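PDB 2V8T: manganese-containing pseudocatalase from Thermus thermophilus, which probably catalyses the breakdown of hydrogen peroxide to water and oxygen, as manganese catalases do, at a site holding two manganese ions per subunit. Local coordinates for residues Phe34-Thr39 against Thr160-Val165; Thr68-His73 against Gly186-Ala191. All coordinates share one frame; numbering follows the deposited sequence.

Interaction 1 (Phe34-Thr39 against Thr160-Val165). With MN (manganese (II) ion), chain C.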
ATOM      1  N   PHE A  34      -4.939  -4.807 -14.719  1.00  7.54           N
ATOM      2  CA  PHE A  34      -5.553  -5.630 -15.753  1.00  8.12           C
ATOM      3  C   PHE A  34      -4.484  -6.383 -16.574  1.00  8.64           C
ATOM      4  O   PHE A  34      -4.708  -6.770 -17.729  1.00 11.16           O
ATOM      5  CB  PHE A  34      -6.491  -4.813 -16.643  1.00  9.10           C
ATOM      6  CG  PHE A  34      -7.618  -4.266 -15.846  1.00  8.67           C
ATOM      7  CD1 PHE A  34      -8.631  -5.080 -15.432  1.00 11.16           C
ATOM      8  CD2 PHE A  34      -7.705  -2.955 -15.487  1.00 11.05           C
ATOM      9  CE1 PHE A  34      -9.681  -4.617 -14.687  1.00 12.72           C
ATOM     10  CE2 PHE A  34      -8.760  -2.467 -14.743  1.00 12.73           C
ATOM     11  CZ  PHE A  34      -9.742  -3.298 -14.325  1.00 11.55           C
ATOM     12  N   GLY A  35      -3.342  -6.621 -15.968  1.00  7.82           N
ATOM     13  CA  GLY A  35      -2.311  -7.423 -16.581  1.00  7.97           C
ATOM     14  C   GLY A  35      -2.569  -8.918 -16.406  1.00  7.23           C
ATOM     15  O   GLY A  35      -3.517  -9.381 -15.783  1.00  7.60           O
ATOM     16  N   GLU A  36      -1.637  -9.680 -16.967  1.00  6.81           N
ATOM     17  CA  GLU A  36      -1.760 -11.143 -16.992  1.00  6.58           C
ATOM     18  C   GLU A  36      -1.670 -11.726 -15.609  1.00  6.67           C
ATOM     19  O   GLU A  36      -2.246 -12.795 -15.340  1.00  7.15           O
ATOM     20  CB  GLU A  36      -0.699 -11.728 -17.927  0.75  7.24           C
ATOM     21  CG  GLU A  36      -1.004 -11.411 -19.401  0.75  7.89           C
ATOM     22  CD  GLU A  36      -2.131 -12.199 -19.963  0.75  7.25           C
ATOM     23  OE1 GLU A  36      -2.644 -13.121 -19.299  0.75  8.02           O
ATOM     24  OE2 GLU A  36      -2.592 -11.931 -21.124  0.75  8.49           O
ATOM     25  N   MET A  37      -0.950 -11.095 -14.668  1.00  6.52           N
ATOM     26  CA  MET A  37      -0.996 -11.573 -13.286  1.00  6.72           C
ATOM     27  C   MET A  37      -2.418 -11.579 -12.751  1.00  6.41           C
ATOM     28  O   MET A  37      -2.782 -12.447 -11.966  1.00  6.84           O
ATOM     29  CB  MET A  37      -0.108 -10.741 -12.360  0.70  7.08           C
ATOM     30  CG  MET A  37       1.326 -10.965 -12.478  0.70  7.45           C
ATOM     31  SD  MET A  37       1.843 -12.550 -11.709  0.70  8.58           S
ATOM     32  CE  MET A  37       1.665 -12.187  -9.958  0.70 11.24           C
ATOM     33  N   SER A  38      -3.190 -10.551 -13.098  1.00  6.77           N
ATOM     34  CA  SER A  38      -4.548 -10.461 -12.608  1.00  6.62           C
ATOM     35  C   SER A  38      -5.456 -11.508 -13.222  1.00  6.74           C
ATOM     36  O   SER A  38      -6.224 -12.141 -12.487  1.00  7.32           O
ATOM     37  CB  SER A  38      -5.130  -9.079 -12.829  1.00  7.03           C
ATOM     38  OG  SER A  38      -4.446  -8.186 -11.969  1.00  7.90           O
ATOM     39  N   THR A  39      -5.433 -11.687 -14.523  1.00  6.77           N
ATOM     40  CA  THR A  39      -6.292 -12.743 -15.099  1.00  7.24           C
ATOM     41  C   THR A  39      -5.871 -14.107 -14.572  1.00  6.95           C
ATOM     42  O   THR A  39      -6.717 -14.892 -14.117  1.00  7.10           O
ATOM     43  CB  THR A  39      -6.341 -12.629 -16.610  1.00  7.90           C
ATOM     44  OG1 THR A  39      -5.002 -12.645 -17.068  1.00  8.44           O
ATOM     45  CG2 THR A  39      -7.060 -11.374 -17.050  1.00 10.60           C
ATOM     46  N   THR A 160      -8.323  -3.824 -23.613  1.00  7.33           N
ATOM     47  CA  THR A 160      -8.213  -2.392 -23.801  1.00  7.33           C
ATOM     48  C   THR A 160      -6.787  -1.916 -23.450  1.00  7.14           C
ATOM     49  O   THR A 160      -6.182  -1.116 -24.166  1.00  7.64           O
ATOM     50  CB  THR A 160      -9.292  -1.663 -22.945  1.00  7.46           C
ATOM     51  OG1 THR A 160     -10.566  -2.111 -23.370  1.00  8.00           O
ATOM     52  CG2 THR A 160      -9.218  -0.196 -23.146  1.00  8.92           C
ATOM     53  N   HIS A 161      -6.245  -2.414 -22.324  1.00  7.16           N
ATOM     54  CA  HIS A 161      -4.879  -2.071 -21.955  1.00  7.40           C
ATOM     55  C   HIS A 161      -3.879  -2.569 -22.997  1.00  6.89           C
ATOM     56  O   HIS A 161      -2.924  -1.870 -23.339  1.00  7.47           O
ATOM     57  CB  HIS A 161      -4.516  -2.574 -20.567  1.00  7.58           C
ATOM     58  CG  HIS A 161      -5.178  -1.819 -19.463  1.00  8.08           C
ATOM     59  ND1 HIS A 161      -6.331  -1.077 -19.519  1.00 11.23           N
ATOM     60  CD2 HIS A 161      -4.673  -1.728 -18.223  1.00  8.10           C
ATOM     61  CE1 HIS A 161      -6.505  -0.566 -18.254  1.00  8.19           C
ATOM     62  NE2 HIS A 161      -5.475  -0.936 -17.518  1.00 11.96           N
ATOM     63  N   LYS A 162      -4.066  -3.799 -23.483  1.00  7.02           N
ATOM     64  CA  LYS A 162      -3.157  -4.323 -24.516  1.00  7.37           C
ATOM     65  C   LYS A 162      -3.171  -3.449 -25.760  1.00  6.90           C
ATOM     66  O   LYS A 162      -2.125  -3.182 -26.337  1.00  7.13           O
ATOM     67  CB  LYS A 162      -3.441  -5.799 -24.824  0.70  8.73           C
ATOM     68  CG  LYS A 162      -3.096  -6.725 -23.654  0.70  9.14           C
ATOM     69  CD  LYS A 162      -2.713  -8.107 -24.050  0.70 12.15           C
ATOM     70  CE  LYS A 162      -2.347  -9.012 -22.885  0.70 11.50           C
ATOM     71  NZ  LYS A 162      -3.460  -9.291 -21.905  0.70 11.25           N
ATOM     72  N   LEU A 163      -4.368  -3.046 -26.207  1.00  6.95           N
ATOM     73  CA  LEU A 163      -4.488  -2.189 -27.380  1.00  6.89           C
ATOM     74  C   LEU A 163      -3.739  -0.860 -27.167  1.00  6.70           C
ATOM     75  O   LEU A 163      -3.050  -0.371 -28.066  1.00  7.36           O
ATOM     76  CB  LEU A 163      -5.945  -1.906 -27.704  1.00  7.10           C
ATOM     77  CG  LEU A 163      -6.722  -3.092 -28.292  1.00  7.61           C
ATOM     78  CD1 LEU A 163      -8.228  -2.826 -28.171  1.00  9.22           C
ATOM     79  CD2 LEU A 163      -6.353  -3.330 -29.738  1.00  9.42           C
ATOM     80  N   ARG A 164      -3.933  -0.254 -25.998  1.00  6.75           N
ATOM     81  CA  ARG A 164      -3.284   1.043 -25.757  1.00  6.94           C
ATOM     82  C   ARG A 164      -1.765   0.914 -25.701  1.00  6.93           C
ATOM     83  O   ARG A 164      -1.053   1.730 -26.274  1.00  7.67           O
ATOM     84  CB  ARG A 164      -3.842   1.665 -24.476  1.00  7.10           C
ATOM     85  CG  ARG A 164      -5.293   2.103 -24.657  1.00  7.41           C
ATOM     86  CD  ARG A 164      -5.964   2.420 -23.318  1.00  7.43           C
ATOM     87  NE  ARG A 164      -7.324   2.894 -23.559  1.00  7.94           N
ATOM     88  CZ  ARG A 164      -8.171   3.224 -22.590  1.00  7.42           C
ATOM     89  NH1 ARG A 164      -7.897   2.976 -21.332  1.00  8.92           N
ATOM     90  NH2 ARG A 164      -9.343   3.732 -22.936  1.00  9.26           N
ATOM     91  N   VAL A 165      -1.244  -0.148 -25.051  1.00  6.87           N
ATOM     92  CA  VAL A 165       0.198  -0.334 -25.027  1.00  7.14           C
ATOM     93  C   VAL A 165       0.701  -0.610 -26.442  1.00  7.23           C
ATOM     94  O   VAL A 165       1.775  -0.130 -26.845  1.00  7.88           O
ATOM     95  CB  VAL A 165       0.589  -1.441 -24.042  1.00  7.67           C
ATOM     96  CG1 VAL A 165       2.074  -1.795 -24.152  1.00  8.23           C
ATOM     97  CG2 VAL A 165       0.284  -0.993 -22.605  1.00  8.38           C
TER
HETATM   98 MN    MN C1303      -3.936 -13.757 -20.918  1.00  7.51          MN
HETATM   99  O   HOH W   1      -3.668  -6.718 -20.386  0.50  8.68           O
HETATM  100  O   HOH W   2      -4.142  -9.598 -18.991  0.70 12.38           O
HETATM  101  O   HOH W   3      -2.975  -7.590 -20.176  0.50 18.32           O
HETATM  102  O   HOH W   4      -5.551 -12.996 -19.863  0.25  7.17           O
HETATM  103  O   HOH W   5      -4.097 -12.452 -22.723  0.25 11.64           O

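Interaction 2 (Thr68-His73 against Gly186-Ala191). With MN (manganese (II) ion), chain D; MN (manganese (II) ion), chain C.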
ATOM      1  N   THR A  68      -4.828 -22.051 -16.307  1.00  6.83           N
ATOM      2  CA  THR A  68      -3.576 -22.682 -16.718  1.00  6.71           C
ATOM      3  C   THR A  68      -2.968 -21.974 -17.921  1.00  6.60           C
ATOM      4  O   THR A  68      -1.767 -21.770 -18.002  1.00  7.14           O
ATOM      5  CB  THR A  68      -3.798 -24.171 -16.987  1.00  7.20           C
ATOM      6  OG1 THR A  68      -4.462 -24.731 -15.866  1.00  7.47           O
ATOM      7  CG2 THR A  68      -2.483 -24.890 -17.205  1.00  7.92           C
ATOM      8  N   GLU A  69      -3.818 -21.616 -18.910  1.00  6.54           N
ATOM      9  CA  GLU A  69      -3.305 -20.875 -20.048  1.00  6.50           C
ATOM     10  C   GLU A  69      -2.648 -19.548 -19.582  1.00  6.34           C
ATOM     11  O   GLU A  69      -1.604 -19.144 -20.104  1.00  6.53           O
ATOM     12  CB  GLU A  69      -4.402 -20.571 -21.087  1.00  6.62           C
ATOM     13  CG  GLU A  69      -3.780 -19.846 -22.265  1.00  6.95           C
ATOM     14  CD  GLU A  69      -4.646 -19.599 -23.485  1.00  6.53           C
ATOM     15  OE1 GLU A  69      -5.840 -19.999 -23.515  1.00  7.15           O
ATOM     16  OE2 GLU A  69      -4.099 -18.944 -24.421  1.00  7.64           O
ATOM     17  N   GLU A  70      -3.283 -18.855 -18.620  1.00  6.31           N
ATOM     18  CA  GLU A  70      -2.732 -17.564 -18.198  1.00  6.21           C
ATOM     19  C   GLU A  70      -1.365 -17.704 -17.561  1.00  6.42           C
ATOM     20  O   GLU A  70      -0.577 -16.726 -17.590  1.00  6.52           O
ATOM     21  CB  GLU A  70      -3.692 -16.837 -17.245  1.00  6.52           C
ATOM     22  CG  GLU A  70      -5.114 -16.587 -17.727  1.00  6.80           C
ATOM     23  CD  GLU A  70      -5.306 -15.665 -18.931  1.00  7.50           C
ATOM     24  OE1 GLU A  70      -4.366 -15.423 -19.640  1.00 11.33           O
ATOM     25  OE2 GLU A  70      -6.470 -15.290 -19.187  1.00  8.94           O
ATOM     26  N   LEU A  71      -0.991 -18.862 -17.022  1.00  6.38           N
ATOM     27  CA  LEU A  71       0.391 -19.057 -16.551  1.00  6.69           C
ATOM     28  C   LEU A  71       1.379 -18.807 -17.677  1.00  6.72           C
ATOM     29  O   LEU A  71       2.443 -18.206 -17.491  1.00  7.50           O
ATOM     30  CB  LEU A  71       0.591 -20.487 -15.998  1.00  7.10           C
ATOM     31  CG  LEU A  71      -0.061 -20.789 -14.663  1.00  7.28           C
ATOM     32  CD1 LEU A  71      -0.082 -22.307 -14.424  1.00  8.38           C
ATOM     33  CD2 LEU A  71       0.678 -20.097 -13.535  1.00  8.24           C
ATOM     34  N   GLY A  72       1.092 -19.360 -18.860  1.00  6.72           N
ATOM     35  CA  GLY A  72       1.950 -19.137 -19.987  1.00  7.27           C
ATOM     36  C   GLY A  72       1.921 -17.725 -20.488  1.00  6.70           C
ATOM     37  O   GLY A  72       2.847 -17.273 -21.188  1.00  7.13           O
ATOM     38  N   HIS A  73       0.860 -16.971 -20.173  1.00  7.02           N
ATOM     39  CA  HIS A  73       0.822 -15.568 -20.561  1.00  6.98           C
ATOM     40  C   HIS A  73       1.682 -14.694 -19.662  1.00  6.60           C
ATOM     41  O   HIS A  73       2.337 -13.781 -20.178  1.00  7.36           O
ATOM     42  CB  HIS A  73      -0.598 -15.051 -20.639  1.00  6.75           C
ATOM     43  CG  HIS A  73      -1.415 -15.701 -21.670  1.00  7.05           C
ATOM     44  ND1 HIS A  73      -2.699 -15.271 -21.950  1.00  7.59           N
ATOM     45  CD2 HIS A  73      -1.123 -16.761 -22.495  1.00  8.50           C
ATOM     46  CE1 HIS A  73      -3.149 -16.085 -22.903  1.00  8.08           C
ATOM     47  NE2 HIS A  73      -2.224 -16.989 -23.254  1.00  8.64           N
ATOM     48  N   GLY A 186      -9.562 -12.546 -26.863  1.00  8.14           N
ATOM     49  CA  GLY A 186     -10.826 -12.674 -27.544  1.00  8.17           C
ATOM     50  C   GLY A 186     -11.462 -14.015 -27.300  1.00  7.52           C
ATOM     51  O   GLY A 186     -12.697 -14.114 -27.096  1.00  8.01           O
ATOM     52  N   VAL A 187     -10.673 -15.089 -27.317  1.00  7.25           N
ATOM     53  CA  VAL A 187     -11.180 -16.419 -27.011  1.00  7.11           C
ATOM     54  C   VAL A 187     -11.720 -16.456 -25.583  1.00  6.82           C
ATOM     55  O   VAL A 187     -12.813 -16.957 -25.337  1.00  7.39           O
ATOM     56  CB  VAL A 187     -10.075 -17.481 -27.206  1.00  7.63           C
ATOM     57  CG1 VAL A 187     -10.491 -18.826 -26.634  1.00  8.03           C
ATOM     58  CG2 VAL A 187      -9.761 -17.585 -28.713  1.00  9.09           C
ATOM     59  N   HIS A 188     -10.941 -15.916 -24.616  1.00  6.74           N
ATOM     60  CA  HIS A 188     -11.402 -16.003 -23.234  1.00  6.80           C
ATOM     61  C   HIS A 188     -12.678 -15.196 -23.016  1.00  6.68           C
ATOM     62  O   HIS A 188     -13.585 -15.656 -22.319  1.00  6.98           O
ATOM     63  CB  HIS A 188     -10.290 -15.519 -22.293  1.00  6.90           C
ATOM     64  CG  HIS A 188      -9.077 -16.371 -22.342  1.00  6.52           C
ATOM     65  ND1 HIS A 188      -7.903 -15.938 -21.776  1.00  7.06           N
ATOM     66  CD2 HIS A 188      -8.868 -17.592 -22.923  1.00  7.19           C
ATOM     67  CE1 HIS A 188      -7.018 -16.909 -21.997  1.00  7.69           C
ATOM     68  NE2 HIS A 188      -7.558 -17.909 -22.688  1.00  7.42           N
ATOM     69  N   ALA A 189     -12.753 -13.973 -23.561  1.00  6.77           N
ATOM     70  CA  ALA A 189     -13.979 -13.190 -23.435  1.00  7.24           C
ATOM     71  C   ALA A 189     -15.154 -13.911 -24.062  1.00  6.77           C
ATOM     72  O   ALA A 189     -16.263 -13.951 -23.523  1.00  7.51           O
ATOM     73  CB  ALA A 189     -13.815 -11.808 -24.055  1.00  8.03           C
ATOM     74  N   ALA A 190     -14.927 -14.499 -25.245  1.00  7.01           N
ATOM     75  CA  ALA A 190     -16.000 -15.261 -25.902  1.00  7.44           C
ATOM     76  C   ALA A 190     -16.428 -16.446 -25.043  1.00  7.21           C
ATOM     77  O   ALA A 190     -17.624 -16.763 -24.978  1.00  7.90           O
ATOM     78  CB  ALA A 190     -15.512 -15.738 -27.288  1.00  8.47           C
ATOM     79  N   ALA A 191     -15.468 -17.139 -24.418  1.00  7.03           N
ATOM     80  CA  ALA A 191     -15.774 -18.313 -23.641  1.00  7.68           C
ATOM     81  C   ALA A 191     -16.588 -17.934 -22.395  1.00  7.25           C
ATOM     82  O   ALA A 191     -17.586 -18.576 -22.068  1.00  7.52           O
ATOM     83  CB  ALA A 191     -14.494 -19.056 -23.242  1.00  8.18           C
TER
HETATM   84 MN    MN D1304      -7.223 -14.076 -20.751  1.00  7.11          MN
HETATM   85 MN    MN C1303      -3.936 -13.757 -20.918  1.00  7.51          MN
HETATM   86  O   HOH W   4      -5.551 -12.996 -19.863  0.25  7.17           O
HETATM   87  O   HOH W   5      -4.097 -12.452 -22.723  0.25 11.64           O

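Interaction 1 (Phe34-Thr39 against Thr160-Val165)
Lys162 and Glu36 form the one salt bridge between Phe34-Thr39 and Thr160-Val165. Lys162 NZ donates to Glu36 OE2 over 2.9 Å. The ammonium group comes from above the carboxylate plane, and the two side chains cross at about a right angle. Beyond CG the lysine chain is nearly extended and bends at its last torsion (chi4 63°), which brings NZ to OE2. Both residues are modelled in two conformers, and the bridge is described for one of them.

Water adds a second polar link. Water 2 gives a hydrogen to Phe34 O (3.1 Å) and accepts one from Lys162 NZ (3.0 Å). The buried carbonyl of Phe34 is thereby tied to the lysine through a single water.

The aromatic contact is made by the Phe34 side chain. The edge of the Phe34 ring points at the face of His161 in an offset edge-to-face pair, with centroids 5.3 Å apart and planes at 83°. The nearest atoms are Phe34 CD2 and His161 NE2, 3.6 Å apart. Phe34 CB lies over the same imidazole in a CH-pi contact, 4.2 Å from the His161 centroid. Ile117 of a second subunit also packs on His161.

Glu36 also chelates one manganese ion with both oxygens, OE1 at 2.2 Å and OE2 at 2.3 Å. OE2 is therefore shared between the metal and Lys162. Glu70 and His73 also bind this ion, together with waters 4 and 5. Gly35 is the N-cap of helix 36-49, which places Glu36 in the first turn. Lys162 is a second-shell residue of the dimanganese site, which sits among long helices in a ferritin-like fold.

Interaction 2 (Thr68-His73 against Gly186-Ala191)
His188 and Glu69 meet through a histidine-carboxylate hydrogen bond. His188 NE2 donates to Glu69 OE1 over 2.8 Å, and the N-H points almost straight at the oxygen (165°). The oxygen lies in the plane of the imidazole. The carboxylate and ring planes are nearly perpendicular. The N-H meets OE1 from well above the carboxylate plane. Glu69 reaches the ring with an extended chain, its CG opposite the backbone N (chi1 -178°). Its other oxygen, OE2, takes a weak bond from His73 NE2 at 2.9 Å. Arg184 forms a salt bridge to OE2, and Gln9 donates to it as well. One carboxylate thus touches the outer nitrogens of two metal-binding histidines. With an alanine here, the NE2 atoms of His188 and His73 would probably lose a shared acceptor and Arg184 a salt-bridge partner, leaving both rings less firmly fixed about their metal bonds.

Helices 57-85 and 172-200 run roughly antiparallel here, as helices of a ferritin-like bundle, and the dimanganese centre lies between them. Their local axes stay 12.9 Å apart, so long side chains and metals make the contact.

Glu70 bridges the two ions. Its chain bends at chi2 (-64°), which turns the carboxylate toward the metals. OE1 binds one manganese at 2.1 Å and OE2 binds the other at 2.1 Å. His188 ND1 holds the same ion as OE2, at 2.2 Å. His73 ND1 holds the ion bound by OE1, also at 2.2 Å. The side chains of His73 and His188 come from opposite directions. Their CE1 atoms are 4.1 Å apart. Water 4 binds both ions, and Glu155 adds a further ligand to the ion of His188.

How the interactions relate
The centres of interactions 1 and 2 lie 12 Å apart, and the two meet at one manganese ion. Waters 4 and 5 belong to both. Each interaction pairs an earlier helix (36-49 or 57-85) with a later one (144-166 or 172-200). Helices 36-49 and 57-85 follow each other, as do 144-166 and 172-200. The segments therefore alternate along the chain: 34-39, 68-73, 160-165, 186-191. Glu36 OE1 and Glu70 OE1 are 2.9 Å apart, two carboxylate oxygens drawn together by the shared metal. Four helices thus converge on a single buried centre, so the dimanganese site depends on distant parts of the sequence folding together.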